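Local coordinates for putative oxidoreductase (Salmonella enterica subsp. enterica serovar Typhimurium, PDB 3NX4), which binds NADP and probably reduces acryloyl-CoA with NADPH, as a member of the medium-chain dehydrogenase/reductase superfamily, at residues S38-D43 against G62-G67; A202-L207 against L224-A229; L133-L138 against A165-L170. One frame throughout, in Å; residues are numbered along the deposited sequence.

Contact 1: residues S38-D43 against G62-G67; sequences SLNYKD and GIDFAG. With NAP (NADP nicotinamide-adenine-dinucleotide phosphate), chain C.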
loop_
_atom_site.group_PDB
_atom_site.type_symbol
_atom_site.label_atom_id
_atom_site.label_comp_id
_atom_site.label_asym_id
_atom_site.label_seq_id
_atom_site.Cartn_x
_atom_site.Cartn_y
_atom_site.Cartn_z
ATOM N N SER A 38 -28.080 -10.041 -6.521
ATOM C CA SER A 38 -28.006 -8.982 -5.524
ATOM C C SER A 38 -27.752 -7.639 -6.187
ATOM O O SER A 38 -27.518 -7.568 -7.389
ATOM C CB SER A 38 -26.920 -9.285 -4.477
ATOM O OG SER A 38 -25.639 -8.836 -4.885
ATOM N N LEU A 39 -27.840 -6.567 -5.410
ATOM C CA LEU A 39 -27.485 -5.254 -5.913
ATOM C C LEU A 39 -26.279 -4.738 -5.152
ATOM O O LEU A 39 -26.340 -4.552 -3.936
ATOM C CB LEU A 39 -28.634 -4.266 -5.737
ATOM C CG LEU A 39 -29.907 -4.572 -6.516
ATOM C CD1 LEU A 39 -30.952 -3.468 -6.281
ATOM C CD2 LEU A 39 -29.589 -4.721 -7.994
ATOM N N ASN A 40 -25.191 -4.506 -5.880
ATOM C CA ASN A 40 -24.004 -3.875 -5.325
ATOM C C ASN A 40 -23.956 -2.421 -5.752
ATOM O O ASN A 40 -24.704 -1.997 -6.628
ATOM C CB ASN A 40 -22.745 -4.586 -5.832
ATOM C CG ASN A 40 -22.688 -6.033 -5.405
ATOM O OD1 ASN A 40 -22.180 -6.344 -4.325
ATOM N ND2 ASN A 40 -23.217 -6.935 -6.247
ATOM N N TYR A 41 -23.061 -1.657 -5.140
ATOM C CA TYR A 41 -22.872 -0.270 -5.531
ATOM C C TYR A 41 -22.633 -0.183 -7.036
ATOM O O TYR A 41 -23.194 0.677 -7.717
ATOM C CB TYR A 41 -21.703 0.353 -4.754
ATOM C CG TYR A 41 -21.584 1.849 -4.926
ATOM C CD1 TYR A 41 -20.654 2.397 -5.804
ATOM C CD2 TYR A 41 -22.416 2.716 -4.224
ATOM C CE1 TYR A 41 -20.547 3.764 -5.968
ATOM C CE2 TYR A 41 -22.314 4.088 -4.381
ATOM C CZ TYR A 41 -21.382 4.607 -5.257
ATOM O OH TYR A 41 -21.283 5.970 -5.419
ATOM N N LYS A 42 -21.809 -1.084 -7.565
ATOM C CA LYS A 42 -21.510 -1.042 -8.991
ATOM C C LYS A 42 -22.764 -1.308 -9.835
ATOM O O LYS A 42 -22.960 -0.672 -10.868
ATOM C CB LYS A 42 -20.375 -2.009 -9.361
ATOM C CG LYS A 42 -19.706 -1.645 -10.686
ATOM C CD LYS A 42 -18.912 -2.791 -11.290
ATOM C CE LYS A 42 -17.746 -3.186 -10.425
ATOM N NZ LYS A 42 -16.859 -4.163 -11.128
ATOM N N ASP A 43 -23.607 -2.239 -9.391
ATOM C CA ASP A 43 -24.874 -2.507 -10.070
ATOM C C ASP A 43 -25.770 -1.262 -10.038
ATOM O O ASP A 43 -26.470 -0.966 -11.006
ATOM C CB ASP A 43 -25.629 -3.668 -9.411
ATOM C CG ASP A 43 -24.883 -4.979 -9.476
ATOM O OD1 ASP A 43 -24.398 -5.343 -10.571
ATOM O OD2 ASP A 43 -24.792 -5.654 -8.424
ATOM N N GLY A 62 -25.998 -6.798 -13.316
ATOM C CA GLY A 62 -25.930 -7.757 -12.231
ATOM C C GLY A 62 -24.608 -8.503 -12.264
ATOM O O GLY A 62 -24.413 -9.406 -13.084
ATOM N N ILE A 63 -23.701 -8.129 -11.367
ATOM C CA ILE A 63 -22.366 -8.706 -11.355
ATOM C C ILE A 63 -22.326 -10.012 -10.564
ATOM O O ILE A 63 -21.305 -10.698 -10.543
ATOM C CB ILE A 63 -21.317 -7.704 -10.798
ATOM C CG1 ILE A 63 -21.598 -7.378 -9.327
ATOM C CG2 ILE A 63 -21.311 -6.423 -11.631
ATOM C CD1 ILE A 63 -20.668 -6.300 -8.752
ATOM N N ASP A 64 -23.437 -10.351 -9.917
ATOM C CA ASP A 64 -23.521 -11.578 -9.131
ATOM C C ASP A 64 -24.714 -12.420 -9.568
ATOM O O ASP A 64 -25.712 -11.891 -10.050
ATOM C CB ASP A 64 -23.743 -11.262 -7.641
ATOM C CG ASP A 64 -22.717 -10.315 -7.065
ATOM O OD1 ASP A 64 -21.580 -10.258 -7.579
ATOM O OD2 ASP A 64 -23.052 -9.647 -6.059
ATOM N N PHE A 65 -24.619 -13.729 -9.365
ATOM C CA PHE A 65 -25.805 -14.581 -9.393
ATOM C C PHE A 65 -25.518 -15.921 -8.729
ATOM O O PHE A 65 -24.362 -16.313 -8.567
ATOM C CB PHE A 65 -26.382 -14.752 -10.813
ATOM C CG PHE A 65 -25.504 -15.565 -11.754
ATOM C CD1 PHE A 65 -25.336 -16.927 -11.570
ATOM C CD2 PHE A 65 -24.865 -14.957 -12.828
ATOM C CE1 PHE A 65 -24.535 -17.679 -12.450
ATOM C CE2 PHE A 65 -24.075 -15.695 -13.704
ATOM C CZ PHE A 65 -23.906 -17.056 -13.511
ATOM N N ALA A 66 -26.578 -16.603 -8.317
ATOM C CA ALA A 66 -26.472 -17.976 -7.855
ATOM C C ALA A 66 -27.642 -18.763 -8.434
ATOM O O ALA A 66 -28.772 -18.276 -8.461
ATOM C CB ALA A 66 -26.489 -18.035 -6.349
ATOM N N GLY A 67 -27.379 -19.978 -8.893
ATOM C CA GLY A 67 -28.442 -20.783 -9.462
ATOM C C GLY A 67 -27.993 -22.191 -9.746
ATOM O O GLY A 67 -26.967 -22.646 -9.232
HETATM P PA NAP C . -22.715 0.709 -0.281
HETATM O O1A NAP C . -23.536 -0.386 0.262
HETATM O O2A NAP C . -23.409 1.802 -0.979
HETATM O O5B NAP C . -21.751 1.287 0.855
HETATM C C5B NAP C . -21.118 2.518 0.645
HETATM C C4B NAP C . -21.165 3.227 1.991
HETATM O O4B NAP C . -20.363 4.374 1.923
HETATM C C3B NAP C . -22.575 3.698 2.356
HETATM O O3B NAP C . -23.242 2.725 3.136
HETATM C C2B NAP C . -22.310 4.949 3.171
HETATM O O2B NAP C . -22.123 4.544 4.506
HETATM C C1B NAP C . -20.969 5.435 2.649
HETATM N N9A NAP C . -21.117 6.568 1.724
HETATM C C8A NAP C . -22.001 6.686 0.680
HETATM N N7A NAP C . -21.776 7.877 0.074
HETATM C C5A NAP C . -20.760 8.503 0.702
HETATM C C6A NAP C . -20.135 9.727 0.501
HETATM N N6A NAP C . -20.519 10.540 -0.475
HETATM N N1A NAP C . -19.102 10.096 1.326
HETATM C C2A NAP C . -18.694 9.264 2.347
HETATM N N3A NAP C . -19.320 8.052 2.551
HETATM C C4A NAP C . -20.337 7.685 1.741
HETATM O O3 NAP C . -21.648 0.103 -1.335
HETATM P PN NAP C . -20.922 -1.325 -1.345
HETATM O O1N NAP C . -21.614 -2.248 -2.274
HETATM O O2N NAP C . -20.740 -1.720 0.070
HETATM O O5D NAP C . -19.515 -0.869 -1.984
HETATM C C5D NAP C . -18.711 0.036 -1.266
HETATM C C4D NAP C . -17.644 0.610 -2.185
HETATM O O4D NAP C . -16.783 -0.435 -2.566
HETATM C C3D NAP C . -18.242 1.162 -3.468
HETATM O O3D NAP C . -17.511 2.303 -3.861
HETATM C C2D NAP C . -18.037 0.056 -4.476
HETATM O O2D NAP C . -17.887 0.564 -5.779
HETATM C C1D NAP C . -16.736 -0.537 -3.973
HETATM N N1N NAP C . -16.530 -1.943 -4.343
HETATM C C2N NAP C . -15.447 -2.247 -5.116
HETATM C C3N NAP C . -15.173 -3.560 -5.488
HETATM C C7N NAP C . -13.751 -3.880 -5.860
HETATM O O7N NAP C . -13.481 -4.869 -6.819
HETATM N N7N NAP C . -12.776 -3.206 -5.263
HETATM C C4N NAP C . -16.027 -4.575 -5.056
HETATM C C5N NAP C . -17.134 -4.252 -4.259
HETATM C C6N NAP C . -17.368 -2.926 -3.900
HETATM P P2B NAP C . -22.616 5.482 5.734
HETATM O O1X NAP C . -22.597 4.627 6.971
HETATM O O2X NAP C . -21.664 6.642 5.897
HETATM O O3X NAP C . -24.008 5.963 5.423
HETATM O O HOH W 1 -25.532 -8.276 -9.091
HETATM O O HOH W 2 -24.383 -4.347 -13.151
#

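Contact 2: residues A202-L207 against L224-A229; sequences AESRPL and LAKVLA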
loop_
_atom_site.group_PDB
_atom_site.type_symbol
_atom_site.label_atom_id
_atom_site.label_comp_id
_atom_site.label_asym_id
_atom_site.label_seq_id
_atom_site.Cartn_x
_atom_site.Cartn_y
_atom_site.Cartn_z
ATOM N N ALA A 202 -12.932 15.040 7.617
ATOM C CA ALA A 202 -13.127 16.080 6.606
ATOM C C ALA A 202 -11.848 16.869 6.296
ATOM O O ALA A 202 -11.546 17.136 5.136
ATOM C CB ALA A 202 -14.230 17.027 7.043
ATOM N N GLU A 203 -11.122 17.261 7.339
ATOM C CA GLU A 203 -9.796 17.872 7.178
ATOM C C GLU A 203 -8.766 17.040 7.929
ATOM O O GLU A 203 -9.101 16.372 8.904
ATOM C CB GLU A 203 -9.782 19.313 7.704
ATOM C CG GLU A 203 -10.651 20.282 6.918
ATOM C CD GLU A 203 -12.058 20.388 7.473
ATOM O OE1 GLU A 203 -12.282 19.939 8.621
ATOM O OE2 GLU A 203 -12.939 20.923 6.763
ATOM N N SER A 204 -7.513 17.075 7.482
ATOM C CA SER A 204 -6.460 16.328 8.156
ATOM C C SER A 204 -5.065 16.889 7.869
ATOM O O SER A 204 -4.836 17.514 6.835
ATOM C CB SER A 204 -6.498 14.847 7.760
ATOM O OG SER A 204 -6.166 14.671 6.396
ATOM N N ARG A 205 -4.148 16.649 8.799
ATOM C CA ARG A 205 -2.734 16.940 8.603
ATOM C C ARG A 205 -2.097 15.720 7.914
ATOM O O ARG A 205 -2.717 14.653 7.842
ATOM C CB ARG A 205 -2.055 17.174 9.950
ATOM C CG ARG A 205 -2.733 18.184 10.845
ATOM C CD ARG A 205 -2.643 19.570 10.258
ATOM N NE ARG A 205 -3.115 20.591 11.196
ATOM C CZ ARG A 205 -3.126 21.891 10.925
ATOM N NH1 ARG A 205 -2.699 22.312 9.742
ATOM N NH2 ARG A 205 -3.568 22.763 11.827
ATOM N N PRO A 206 -0.861 15.870 7.406
ATOM C CA PRO A 206 -0.219 14.717 6.762
ATOM C C PRO A 206 -0.090 13.553 7.727
ATOM O O PRO A 206 -0.236 12.398 7.309
ATOM C CB PRO A 206 1.153 15.263 6.362
ATOM C CG PRO A 206 0.893 16.740 6.145
ATOM C CD PRO A 206 -0.075 17.107 7.233
ATOM N N LEU A 207 0.188 13.861 8.992
ATOM C CA LEU A 207 0.220 12.864 10.062
ATOM C C LEU A 207 -0.682 13.312 11.211
ATOM O O LEU A 207 -0.580 14.448 11.680
ATOM C CB LEU A 207 1.655 12.665 10.582
ATOM C CG LEU A 207 2.663 11.968 9.659
ATOM C CD1 LEU A 207 4.008 11.855 10.361
ATOM C CD2 LEU A 207 2.162 10.583 9.209
ATOM N N LEU A 224 -10.425 8.377 3.315
ATOM C CA LEU A 224 -9.285 7.490 3.181
ATOM C C LEU A 224 -8.007 8.235 3.501
ATOM O O LEU A 224 -7.135 7.707 4.169
ATOM C CB LEU A 224 -9.217 6.905 1.778
ATOM C CG LEU A 224 -7.974 6.100 1.421
ATOM C CD1 LEU A 224 -7.731 5.013 2.435
ATOM C CD2 LEU A 224 -8.096 5.532 0.027
ATOM N N ALA A 225 -7.909 9.475 3.032
ATOM C CA ALA A 225 -6.716 10.273 3.294
ATOM C C ALA A 225 -6.493 10.457 4.792
ATOM O O ALA A 225 -5.370 10.355 5.272
ATOM C CB ALA A 225 -6.809 11.614 2.599
ATOM N N LYS A 226 -7.566 10.712 5.538
ATOM C CA LYS A 226 -7.418 10.923 6.976
ATOM C C LYS A 226 -7.150 9.619 7.719
ATOM O O LYS A 226 -6.352 9.579 8.653
ATOM C CB LYS A 226 -8.634 11.629 7.576
ATOM C CG LYS A 226 -8.395 12.004 9.036
ATOM C CD LYS A 226 -9.147 13.255 9.441
ATOM C CE LYS A 226 -8.912 13.562 10.906
ATOM N NZ LYS A 226 -9.875 14.562 11.402
ATOM N N VAL A 227 -7.833 8.556 7.312
ATOM C CA VAL A 227 -7.526 7.224 7.840
ATOM C C VAL A 227 -6.042 6.896 7.660
ATOM O O VAL A 227 -5.395 6.420 8.591
ATOM C CB VAL A 227 -8.434 6.142 7.227
ATOM C CG1 VAL A 227 -7.923 4.740 7.564
ATOM C CG2 VAL A 227 -9.885 6.329 7.746
ATOM N N LEU A 228 -5.497 7.163 6.478
ATOM C CA LEU A 228 -4.057 6.966 6.280
ATOM C C LEU A 228 -3.218 7.766 7.273
ATOM O O LEU A 228 -2.223 7.255 7.779
ATOM C CB LEU A 228 -3.626 7.306 4.852
ATOM C CG LEU A 228 -4.065 6.318 3.773
ATOM C CD1 LEU A 228 -3.934 6.972 2.408
ATOM C CD2 LEU A 228 -3.247 5.039 3.858
ATOM N N ALA A 229 -3.618 9.007 7.549
ATOM C CA ALA A 229 -2.881 9.875 8.478
ATOM C C ALA A 229 -2.965 9.409 9.939
ATOM O O ALA A 229 -2.163 9.833 10.786
ATOM C CB ALA A 229 -3.363 11.344 8.350
#

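Contact 3: residues L133-L138 against A165-L170; sequences LCVMAL and ALLHKL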
loop_
_atom_site.group_PDB
_atom_site.type_symbol
_atom_site.label_atom_id
_atom_site.label_comp_id
_atom_site.label_asym_id
_atom_site.label_seq_id
_atom_site.Cartn_x
_atom_site.Cartn_y
_atom_site.Cartn_z
ATOM N N LEU A 133 -11.895 -10.512 1.081
ATOM C CA LEU A 133 -10.579 -10.210 0.519
ATOM C C LEU A 133 -9.849 -9.122 1.325
ATOM O O LEU A 133 -8.623 -9.176 1.452
ATOM C CB LEU A 133 -10.686 -9.807 -0.947
ATOM C CG LEU A 133 -11.188 -10.912 -1.881
ATOM C CD1 LEU A 133 -11.468 -10.333 -3.258
ATOM C CD2 LEU A 133 -10.184 -12.072 -1.968
ATOM N N CYS A 134 -10.593 -8.140 1.857
ATOM C CA CYS A 134 -9.972 -7.060 2.634
ATOM C C CYS A 134 -9.464 -7.576 3.964
ATOM O O CYS A 134 -8.366 -7.251 4.388
ATOM C CB CYS A 134 -10.957 -5.916 2.886
ATOM S SG CYS A 134 -11.360 -4.964 1.416
ATOM N N VAL A 135 -10.269 -8.396 4.623
ATOM C CA VAL A 135 -9.832 -9.025 5.858
ATOM C C VAL A 135 -8.571 -9.879 5.613
ATOM O O VAL A 135 -7.630 -9.870 6.406
ATOM C CB VAL A 135 -10.969 -9.871 6.450
ATOM C CG1 VAL A 135 -10.459 -10.742 7.584
ATOM C CG2 VAL A 135 -12.119 -8.943 6.919
HETATM N N MSE A 136 -8.541 -10.599 4.500
HETATM C CA MSE A 136 -7.379 -11.430 4.197
HETATM C C MSE A 136 -6.111 -10.592 3.954
HETATM O O MSE A 136 -5.000 -10.999 4.312
HETATM C CB MSE A 136 -7.695 -12.349 3.016
HETATM C CG MSE A 136 -8.637 -13.484 3.408
HETATM SE SE MSE A 136 -9.368 -14.447 1.842
HETATM C CE MSE A 136 -7.727 -15.068 1.041
ATOM N N ALA A 137 -6.288 -9.413 3.366
ATOM C CA ALA A 137 -5.187 -8.465 3.185
ATOM C C ALA A 137 -4.609 -8.002 4.522
ATOM O O ALA A 137 -3.392 -7.928 4.689
ATOM C CB ALA A 137 -5.648 -7.266 2.361
ATOM N N LEU A 138 -5.476 -7.682 5.477
ATOM C CA LEU A 138 -5.002 -7.308 6.807
ATOM C C LEU A 138 -4.211 -8.455 7.423
ATOM O O LEU A 138 -3.150 -8.246 8.019
ATOM C CB LEU A 138 -6.179 -6.933 7.717
ATOM C CG LEU A 138 -6.981 -5.688 7.331
ATOM C CD1 LEU A 138 -7.993 -5.356 8.431
ATOM C CD2 LEU A 138 -6.076 -4.497 7.093
ATOM N N ALA A 165 -18.890 -7.540 10.632
ATOM C CA ALA A 165 -19.312 -8.853 11.126
ATOM C C ALA A 165 -18.161 -9.855 11.145
ATOM O O ALA A 165 -18.012 -10.616 12.098
ATOM C CB ALA A 165 -20.468 -9.398 10.286
ATOM N N LEU A 166 -17.356 -9.853 10.089
ATOM C CA LEU A 166 -16.177 -10.726 10.010
ATOM C C LEU A 166 -15.137 -10.381 11.079
ATOM O O LEU A 166 -14.701 -11.248 11.831
ATOM C CB LEU A 166 -15.525 -10.636 8.627
ATOM C CG LEU A 166 -16.334 -11.247 7.485
ATOM C CD1 LEU A 166 -15.696 -10.867 6.161
ATOM C CD2 LEU A 166 -16.408 -12.764 7.651
ATOM N N LEU A 167 -14.739 -9.113 11.134
ATOM C CA LEU A 167 -13.744 -8.675 12.111
ATOM C C LEU A 167 -14.227 -8.972 13.521
ATOM O O LEU A 167 -13.452 -9.390 14.370
ATOM C CB LEU A 167 -13.450 -7.173 11.978
ATOM C CG LEU A 167 -12.748 -6.770 10.667
ATOM C CD1 LEU A 167 -12.816 -5.252 10.472
ATOM C CD2 LEU A 167 -11.299 -7.285 10.613
ATOM N N HIS A 168 -15.512 -8.741 13.774
ATOM C CA HIS A 168 -16.062 -9.034 15.087
ATOM C C HIS A 168 -15.923 -10.524 15.423
ATOM O O HIS A 168 -15.491 -10.891 16.513
ATOM C CB HIS A 168 -17.530 -8.631 15.156
ATOM C CG HIS A 168 -18.168 -8.953 16.467
ATOM N ND1 HIS A 168 -17.779 -8.355 17.648
ATOM C CD2 HIS A 168 -19.156 -9.821 16.790
ATOM C CE1 HIS A 168 -18.506 -8.837 18.641
ATOM N NE2 HIS A 168 -19.348 -9.728 18.147
ATOM N N LYS A 169 -16.298 -11.380 14.483
ATOM C CA LYS A 169 -16.209 -12.829 14.696
ATOM C C LYS A 169 -14.770 -13.251 14.945
ATOM O O LYS A 169 -14.506 -14.116 15.780
ATOM C CB LYS A 169 -16.752 -13.592 13.480
ATOM C CG LYS A 169 -16.871 -15.094 13.707
ATOM C CD LYS A 169 -15.568 -15.805 13.307
ATOM C CE LYS A 169 -15.731 -17.338 13.332
ATOM N NZ LYS A 169 -14.465 -18.019 12.926
ATOM N N LEU A 170 -13.844 -12.639 14.206
ATOM C CA LEU A 170 -12.439 -12.998 14.281
ATOM C C LEU A 170 -11.752 -12.455 15.531
ATOM O O LEU A 170 -10.578 -12.722 15.753
ATOM C CB LEU A 170 -11.690 -12.543 13.022
ATOM C CG LEU A 170 -12.152 -13.365 11.812
ATOM C CD1 LEU A 170 -11.802 -12.685 10.496
ATOM C CD2 LEU A 170 -11.619 -14.830 11.865
#

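Contact 1: residues S38-D43 against G62-G67
In the GroES-like domain, strand 30-39 runs by a short turn into helix 41-48 beside the start of the antiparallel strand 64-72, and the join is a buried polar network. Asp64, with CG beside its backbone N, turns OD2 toward two donors. Ser38 OG gives a hydrogen bond of 3.0 Å to the anti lone pair of Asp64 OD2. Asn40 meets the same Asp64 OD2 tip to tip through ND2, at 2.7 Å and nearly straight (164°). This second donor lies above the carboxylate, whose plane stands 85° from the amide plane. Asp64 OD1 has its own partner in Thr126, and Ser38 OG a further one in Arg318.

Asn40 occupies the N-cap position of the helix, yet its side chain makes no capping bond. Instead, Asp43 turns back: its OD2 accepts from Asn40 N at 2.8 Å on the anti lone pair and from Asn40 ND2 at 3.0 Å on the syn one. The amide thus bridges two carboxylates whose OD2 atoms are 5.0 Å apart, which would ease their repulsion, as would the helix N-terminus close to Asp43.

The other oxygen, Asp43 OD1, uses its syn lone pair to accept from Ile63 N at 3.0 Å, a bent bond. One water links Ser38 O, Asp43 OD2 and Asp64 N; another joins Asp43 OD1 to Gly62 N. Ile63 crosses obliquely over one face of the Asn40 amide, CG1 being 3.5 Å from Asn40 ND2. At the first turn of this helix, Tyr41 N donates to the NADP pyrophosphate oxygen O1N.

Contact 2: residues A202-L207 against L224-A229
A single side-chain hydrogen bond joins the loop 202-207 to the helix segment 224-229. Lys226 leaves the helix with CG anti to its backbone N (chi1 -173°) and stays extended beyond, so that NZ reaches Glu203 O at 3.2 Å. The donor lies nearly on the C=O axis (178°). Glu200 O, just before the segment, is a second acceptor for the ammonium. The carboxylate of Glu203 stays apart, its OE1 6.5 Å from Lys226 NZ, and would add at most a long-range attraction.

Apolar packing accompanies this bond. The stretched methylenes of Lys226 run past Ser204, whose CB lies 3.5 Å from Lys226 CD and 3.6 Å from Lys226 CG. The Ser204 hydroxyl, placed between the backbone N and carbonyl carbon (chi1 67°), lies nearer the root of the lysine, around its CA and CB.

Carbonyl-to-methyl contacts dominate at the other end. Ala229 presents CB to two successive loop oxygens, Arg205 O at 3.4 Å and Pro206 O at 3.5 Å. Beside them the backbones of Leu207 and Ala229 touch, their CA atoms 4.6 Å apart, an approach consistent with the small methyl and held also by a backbone hydrogen bond between Ala229 and Glu208.

In the Rossmann-type domain this loop follows strand 194-197, at one edge of the parallel sheet within this chain, and leads to strand 212-217, which is followed by helix 221-229. Leu207 rests on helix 253-258, Leu228 reaches strand 247-251, and Pro206 packs on Phe246 of the second subunit, placing the contact beside the dimer interface.

Contact 3: residues L133-L138 against A165-L170
No ring or other flat group takes part here, so there are no faces or edges to assign: the contact is made by branched aliphatic side chains alone. It packs helix 118-140, whose earlier part lies against the GroES-like domain, on helix 158-169 of the Rossmann-type fold. Helix 158-169 follows the first strand of the parallel sheet, 150-152, and its N-terminal end carries the NADP-binding Gly158 and Val159. The two axes come within 10.8 Å of each other in these segments, at 43° between the N-to-C directions.

Val135 is the central side chain, its two methyls going to different partners. With CG1 anti to the backbone N (chi1 169°), CG2 is left beside that N and faces two consecutive leucines: Leu166 CD1, crossing obliquely, and Leu167 CD2, sliding past in the opposite direction, each at 4.1 Å from Val135 CG2. One turn further on, Leu138 CD1 looks at the same Leu167 CD2 from 4.4 Å, a looser touch.

On the sheet side of the pair, Val135, Leu138 and Leu167 all rest on Ile216 of strand 212-217, and Leu138 and Leu167 also touch Val150, so both helices share one face of the sheet. Leu166 and Leu170 reach Asp285 of helix 272-285. The tightest approach is tip to tip, Val135 CG1 against Leu170 CD1 at 3.7 Å.

How the contacts relate
The three contacts follow one another along the chain in the order 1, 3, 2 and do not touch. Contact 1 belongs to the GroES-like domain and is the one that meets NADP. Contact 2 lies in the Rossmann-type domain, and contact 3 packs helix 118-140 against it. The side chain of Leu166 in contact 3 is about 12 Å from a bound NADP; that of Leu207 in contact 2 is about 11 Å from another NADP molecule, not the one at Tyr41. Helix 118-140 connects contacts 1 and 3, through Thr126 in its first half and Val135 further along, their centres 21 Å apart. Strand 212-217 touches both contacts 2 and 3, centres 23 Å apart, whereas those of contacts 1 and 2 are 32 Å apart.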